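Local coordinates for reticulocyte binding protein (Streptococcus agalactiae COH1, PDB 3FAW), which probably hydrolyses alpha-1,6-glucosidic linkages in pullulan and related alpha-glucans, as a secreted, cell-wall-anchored pullulanase of group B Streptococcus, at residues A[622-628]-A[670-674]; A[253-257]-A[446-452]. One frame throughout, in Å; residues are numbered along the deposited sequence.

Interaction 1 (A[622-628]-A[670-674]); sequences EYGRTKR and INHFD
Y623 drives the edge of its ring into the face of F673, a T-shaped stack with centroids 5.0 Å apart and planes at 80°. The closest atoms are Y623 CE2 and F673 CE1, 3.5 Å apart. The stack lies in the loops beyond the C-terminal end of the eighth strand of a TIM barrel: 622-628 follows strand 614-618, whereas the chain at 670-674 leads from helix 668-671 into helix 675-679. Beyond the stack, the Y623 hydroxyl accepts the backbone N-H of D674, with N to OH 3.0 Å and a fairly straight N-H...O angle of 159°. D674 O lies over one face of the tyrosine ring and R625 N over the opposite face, both offset toward its rim, so backbone flanks the ring on two sides. At the edge of F673, in its plane, E622 OE2 comes within 3.6 Å of CZ; this oxygen is also hydrogen-bonded to Y271 and Y304.

With CG anti to the backbone N (chi1 180°) and the chain extended from CG to NE, the guanidinium of R625 reaches the end of helix 668-671. Its NE gives a proton to a water, 2.9 Å from NE to the water oxygen, which in turn donates to I670 O at 2.7 Å and H672 O at 3.1 Å. One water thus ties the arginine to two carbonyls where the helix gives out. Further out, a salt bridge from NH2 to D277 and a bond from NH1 to S619 O probably limit the guanidinium's rotation, while D580 receives both T626 OG1 and K627 N. D674 stands at the N-cap of the next helix, its OD1 accepting A677 N. At the far end of the contact the CD1 methyl of I670 abuts R628 O at 3.4 Å.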
loop_
_atom_site.group_PDB
_atom_site.type_symbol
_atom_site.label_atom_id
_atom_site.label_comp_id
_atom_site.label_asym_id
_atom_site.label_seq_id
_atom_site.Cartn_x
_atom_site.Cartn_y
_atom_site.Cartn_z
ATOM N N GLU A 622 -5.430 15.659 10.886
ATOM C CA GLU A 622 -5.852 17.062 10.884
ATOM C C GLU A 622 -6.579 17.510 12.160
ATOM O O GLU A 622 -6.533 18.687 12.487
ATOM C CB GLU A 622 -6.705 17.391 9.641
ATOM C CG GLU A 622 -8.144 16.853 9.639
ATOM C CD GLU A 622 -8.273 15.452 9.055
ATOM O OE1 GLU A 622 -7.306 14.656 9.140
ATOM O OE2 GLU A 622 -9.359 15.145 8.515
ATOM N N TYR A 623 -7.239 16.592 12.871
ATOM C CA TYR A 623 -7.982 16.953 14.089
ATOM C C TYR A 623 -7.439 16.338 15.386
ATOM O O TYR A 623 -7.841 16.755 16.467
ATOM C CB TYR A 623 -9.496 16.662 13.934
ATOM C CG TYR A 623 -9.921 15.210 14.077
ATOM C CD1 TYR A 623 -10.120 14.636 15.331
ATOM C CD2 TYR A 623 -10.153 14.417 12.957
ATOM C CE1 TYR A 623 -10.515 13.316 15.465
ATOM C CE2 TYR A 623 -10.551 13.089 13.083
ATOM C CZ TYR A 623 -10.727 12.544 14.333
ATOM O OH TYR A 623 -11.116 11.225 14.449
ATOM N N GLY A 624 -6.536 15.366 15.288
ATOM C CA GLY A 624 -5.987 14.702 16.480
ATOM C C GLY A 624 -6.696 13.400 16.821
ATOM O O GLY A 624 -7.021 13.133 17.982
ATOM N N ARG A 625 -6.902 12.583 15.793
ATOM C CA ARG A 625 -7.554 11.283 15.906
ATOM C C ARG A 625 -6.884 10.380 16.948
ATOM O O ARG A 625 -5.654 10.343 17.060
ATOM C CB ARG A 625 -7.539 10.607 14.529
ATOM C CG ARG A 625 -8.176 9.233 14.447
ATOM C CD ARG A 625 -8.165 8.757 13.002
ATOM N NE ARG A 625 -8.532 7.354 12.879
ATOM C CZ ARG A 625 -8.748 6.723 11.728
ATOM N NH1 ARG A 625 -8.630 7.359 10.570
ATOM N NH2 ARG A 625 -9.085 5.439 11.738
ATOM N N THR A 626 -7.709 9.650 17.695
ATOM C CA THR A 626 -7.228 8.765 18.758
ATOM C C THR A 626 -7.785 7.351 18.609
ATOM O O THR A 626 -8.882 7.153 18.066
ATOM C CB THR A 626 -7.614 9.304 20.163
ATOM O OG1 THR A 626 -6.982 8.506 21.174
ATOM C CG2 THR A 626 -9.121 9.270 20.359
ATOM N N LYS A 627 -7.020 6.382 19.110
ATOM C CA LYS A 627 -7.431 4.978 19.141
ATOM C C LYS A 627 -7.353 4.424 20.567
ATOM O O LYS A 627 -6.856 3.316 20.790
ATOM C CB LYS A 627 -6.564 4.146 18.187
ATOM C CG LYS A 627 -6.711 4.547 16.727
ATOM C CD LYS A 627 -5.877 3.678 15.790
ATOM C CE LYS A 627 -6.068 4.118 14.340
ATOM N NZ LYS A 627 -5.154 3.441 13.377
ATOM N N ARG A 628 -7.864 5.200 21.524
ATOM C CA ARG A 628 -7.861 4.815 22.934
ATOM C C ARG A 628 -8.867 3.688 23.174
ATOM O O ARG A 628 -9.978 3.723 22.648
ATOM C CB ARG A 628 -8.201 6.015 23.832
ATOM C CG ARG A 628 -7.818 5.812 25.308
ATOM C CD ARG A 628 -8.676 6.633 26.262
ATOM N NE ARG A 628 -8.322 8.054 26.294
ATOM C CZ ARG A 628 -7.918 8.736 27.369
ATOM N NH1 ARG A 628 -7.789 8.159 28.560
ATOM N NH2 ARG A 628 -7.637 10.028 27.250
ATOM N N ILE A 670 -13.083 1.755 17.826
ATOM C CA ILE A 670 -11.683 2.164 17.745
ATOM C C ILE A 670 -11.382 2.914 16.448
ATOM O O ILE A 670 -10.716 3.947 16.468
ATOM C CB ILE A 670 -10.734 0.937 17.830
ATOM C CG1 ILE A 670 -10.700 0.379 19.255
ATOM C CG2 ILE A 670 -9.322 1.310 17.371
ATOM C CD1 ILE A 670 -9.950 1.260 20.244
ATOM N N ASN A 671 -11.884 2.389 15.330
ATOM C CA ASN A 671 -11.419 2.787 13.995
ATOM C C ASN A 671 -12.170 3.932 13.306
ATOM O O ASN A 671 -11.706 4.430 12.278
ATOM C CB ASN A 671 -11.411 1.563 13.063
ATOM C CG ASN A 671 -10.166 0.713 13.221
ATOM O OD1 ASN A 671 -9.006 1.351 13.179
ATOM N ND2 ASN A 671 -10.247 -0.505 13.376
ATOM N N HIS A 672 -13.308 4.356 13.850
ATOM C CA HIS A 672 -14.135 5.357 13.168
ATOM C C HIS A 672 -13.503 6.753 13.162
ATOM O O HIS A 672 -12.812 7.146 14.103
ATOM C CB HIS A 672 -15.564 5.409 13.747
ATOM C CG HIS A 672 -15.666 6.060 15.094
ATOM N ND1 HIS A 672 -15.983 7.391 15.254
ATOM C CD2 HIS A 672 -15.515 5.559 16.344
ATOM C CE1 HIS A 672 -16.008 7.685 16.542
ATOM N NE2 HIS A 672 -15.728 6.591 17.226
ATOM N N PHE A 673 -13.742 7.484 12.076
ATOM C CA PHE A 673 -13.414 8.897 12.003
ATOM C C PHE A 673 -14.421 9.622 12.904
ATOM O O PHE A 673 -15.629 9.436 12.762
ATOM C CB PHE A 673 -13.514 9.376 10.548
ATOM C CG PHE A 673 -13.044 10.792 10.318
ATOM C CD1 PHE A 673 -11.717 11.058 10.010
ATOM C CD2 PHE A 673 -13.940 11.851 10.369
ATOM C CE1 PHE A 673 -11.287 12.364 9.776
ATOM C CE2 PHE A 673 -13.519 13.160 10.138
ATOM C CZ PHE A 673 -12.194 13.416 9.846
ATOM N N ASP A 674 -13.908 10.415 13.843
ATOM C CA ASP A 674 -14.731 11.169 14.796
ATOM C C ASP A 674 -15.156 12.495 14.171
ATOM O O ASP A 674 -14.385 13.455 14.160
ATOM C CB ASP A 674 -13.931 11.408 16.080
ATOM C CG ASP A 674 -14.767 12.005 17.208
ATOM O OD1 ASP A 674 -15.827 12.628 16.954
ATOM O OD2 ASP A 674 -14.337 11.852 18.368
HETATM O O HOH W 1 -10.053 6.062 14.953
HETATM O O HOH W 2 -11.457 5.757 18.303
#

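Interaction 2 (A[253-257]-A[446-452]); sequences NLSFA and TSEFKVD
F256 lays its ring against K450, whose CD methylene sits over one face, 3.9 Å from the ring centroid and only 14° off the normal: a CH-pi contact offset toward the rim. The two side chains cross at about a right angle. One corner of the phenyl ring points at backbone oxygens, F256 CE1 lying 3.3 Å from T446 O and 3.4 Å from V451 O. V451 O approaches near the plane of the ring, at its edge, whereas T446 O comes in obliquely, and the T446 CG2 methyl also packs against this corner. I477 of helix 464-477 also touches the F256 ring.

K450 owes its place to the end of helix 432-449. It turns to positive phi as the chain leaves the helix, and V451 N bonds back weakly to T446 O. The turn then feeds strand 453-456, the fourth of the TIM barrel, while 253-257 belongs to the approach to the first strand, 269-273. A bend at chi2 (-60°) folds the lysine back over the helix end, where NZ donates to S447 O at 2.8 Å, in the carbonyl plane. Its aliphatic part is thereby laid along the incoming loop.

L254 packs on K450 from the side away from F256. Its CG meets K450 CG at 3.5 Å, the two side chains sliding past each other in opposite directions, and its CD2 methyl reaches the carbonyls of E448 and F449. H377 of helix 367-381 also touches L254. Beyond F256, A257 N donates to D452 OD1 at 2.8 Å, meeting the carboxylate on its syn side but somewhat out of its plane. The other oxygen, D452 OD2, takes hydrogen bonds from H380 NE2 and V386 N.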
loop_
_atom_site.group_PDB
_atom_site.type_symbol
_atom_site.label_atom_id
_atom_site.label_comp_id
_atom_site.label_asym_id
_atom_site.label_seq_id
_atom_site.Cartn_x
_atom_site.Cartn_y
_atom_site.Cartn_z
ATOM N N ASN A 253 -18.779 8.886 -18.798
ATOM C CA ASN A 253 -17.823 9.960 -19.075
ATOM C C ASN A 253 -16.704 10.039 -18.031
ATOM O O ASN A 253 -16.025 11.060 -17.921
ATOM C CB ASN A 253 -18.550 11.314 -19.199
ATOM C CG ASN A 253 -19.273 11.715 -17.926
ATOM O OD1 ASN A 253 -19.475 10.894 -17.028
ATOM N ND2 ASN A 253 -19.682 12.978 -17.850
ATOM N N LEU A 254 -16.514 8.957 -17.272
ATOM C CA LEU A 254 -15.464 8.894 -16.259
ATOM C C LEU A 254 -14.125 9.263 -16.893
ATOM O O LEU A 254 -13.766 8.743 -17.950
ATOM C CB LEU A 254 -15.393 7.495 -15.635
ATOM C CG LEU A 254 -14.521 7.322 -14.388
ATOM C CD1 LEU A 254 -15.126 8.033 -13.178
ATOM C CD2 LEU A 254 -14.308 5.838 -14.096
ATOM N N SER A 255 -13.406 10.180 -16.249
ATOM C CA SER A 255 -12.140 10.692 -16.771
ATOM C C SER A 255 -11.145 10.816 -15.636
ATOM O O SER A 255 -11.520 10.750 -14.471
ATOM C CB SER A 255 -12.340 12.068 -17.412
ATOM O OG SER A 255 -13.449 12.079 -18.298
ATOM N N PHE A 256 -9.877 11.019 -15.977
ATOM C CA PHE A 256 -8.847 11.251 -14.967
ATOM C C PHE A 256 -9.022 12.607 -14.295
ATOM O O PHE A 256 -9.758 13.470 -14.786
ATOM C CB PHE A 256 -7.452 11.126 -15.577
ATOM C CG PHE A 256 -7.131 9.736 -16.032
ATOM C CD1 PHE A 256 -6.900 8.730 -15.102
ATOM C CD2 PHE A 256 -7.088 9.423 -17.384
ATOM C CE1 PHE A 256 -6.612 7.434 -15.512
ATOM C CE2 PHE A 256 -6.805 8.129 -17.804
ATOM C CZ PHE A 256 -6.565 7.132 -16.865
ATOM N N ALA A 257 -8.344 12.786 -13.167
ATOM C CA ALA A 257 -8.508 13.991 -12.359
ATOM C C ALA A 257 -8.095 15.252 -13.114
ATOM O O ALA A 257 -7.269 15.201 -14.025
ATOM C CB ALA A 257 -7.713 13.875 -11.069
ATOM N N THR A 446 -6.197 1.568 -13.703
ATOM C CA THR A 446 -5.951 2.911 -14.234
ATOM C C THR A 446 -6.961 3.289 -15.315
ATOM O O THR A 446 -7.628 4.312 -15.212
ATOM C CB THR A 446 -4.530 3.058 -14.834
ATOM O OG1 THR A 446 -3.549 2.699 -13.857
ATOM C CG2 THR A 446 -4.283 4.491 -15.275
ATOM N N SER A 447 -7.063 2.459 -16.350
ATOM C CA SER A 447 -7.868 2.792 -17.522
ATOM C C SER A 447 -9.377 2.622 -17.287
ATOM O O SER A 447 -10.171 3.404 -17.808
ATOM C CB SER A 447 -7.418 1.975 -18.743
ATOM O OG SER A 447 -7.619 0.591 -18.538
ATOM N N GLU A 448 -9.764 1.615 -16.503
ATOM C CA GLU A 448 -11.187 1.340 -16.253
ATOM C C GLU A 448 -11.787 2.280 -15.202
ATOM O O GLU A 448 -12.852 2.855 -15.419
ATOM C CB GLU A 448 -11.393 -0.119 -15.823
ATOM C CG GLU A 448 -12.851 -0.575 -15.841
ATOM C CD GLU A 448 -13.505 -0.392 -17.199
ATOM O OE1 GLU A 448 -12.894 -0.787 -18.212
ATOM O OE2 GLU A 448 -14.628 0.151 -17.259
ATOM N N PHE A 449 -11.111 2.424 -14.064
ATOM C CA PHE A 449 -11.613 3.268 -12.967
ATOM C C PHE A 449 -11.056 4.707 -12.973
ATOM O O PHE A 449 -11.433 5.523 -12.131
ATOM C CB PHE A 449 -11.357 2.582 -11.619
ATOM C CG PHE A 449 -12.167 1.326 -11.417
ATOM C CD1 PHE A 449 -13.459 1.390 -10.907
ATOM C CD2 PHE A 449 -11.644 0.080 -11.747
ATOM C CE1 PHE A 449 -14.213 0.231 -10.719
ATOM C CE2 PHE A 449 -12.389 -1.081 -11.565
ATOM C CZ PHE A 449 -13.673 -1.009 -11.053
ATOM N N LYS A 450 -10.187 5.010 -13.943
ATOM C CA LYS A 450 -9.535 6.328 -14.080
ATOM C C LYS A 450 -8.795 6.751 -12.809
ATOM O O LYS A 450 -8.926 7.886 -12.333
ATOM C CB LYS A 450 -10.534 7.406 -14.523
ATOM C CG LYS A 450 -11.289 7.080 -15.802
ATOM C CD LYS A 450 -10.376 6.879 -17.002
ATOM C CE LYS A 450 -11.185 6.618 -18.266
ATOM N NZ LYS A 450 -10.450 5.788 -19.253
ATOM N N VAL A 451 -8.005 5.822 -12.276
ATOM C CA VAL A 451 -7.249 6.042 -11.049
ATOM C C VAL A 451 -6.051 6.958 -11.323
ATOM O O VAL A 451 -5.404 6.865 -12.372
ATOM C CB VAL A 451 -6.791 4.694 -10.437
ATOM C CG1 VAL A 451 -5.861 4.915 -9.260
ATOM C CG2 VAL A 451 -8.004 3.883 -10.017
ATOM N N ASP A 452 -5.772 7.852 -10.378
ATOM C CA ASP A 452 -4.768 8.898 -10.579
ATOM C C ASP A 452 -3.413 8.560 -9.960
ATOM O O ASP A 452 -2.434 9.266 -10.188
ATOM C CB ASP A 452 -5.289 10.214 -10.023
ATOM C CG ASP A 452 -6.625 10.588 -10.613
ATOM O OD1 ASP A 452 -6.659 10.970 -11.803
ATOM O OD2 ASP A 452 -7.639 10.475 -9.892
#

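Interactions 1 and 2 belong to the same barrel but do not touch: their centres are 31 Å apart and their nearest atoms about 19 Å. Interaction 1 joins loops beyond the C-terminal end of the eighth strand, the end that carries the active site in alpha-amylase-family enzymes. Interaction 2 lies where a helix turns into the start of the fourth strand, toward the other end of the barrel. In sequence they follow in series, 253-257/446-452 closing before 622-628/670-674 opens. Interaction 1 is also near a metal: the N671 side chain lies about 9 Å from a bound calcium; N671 also touches Y342, which binds a calcium together with N340 and D665.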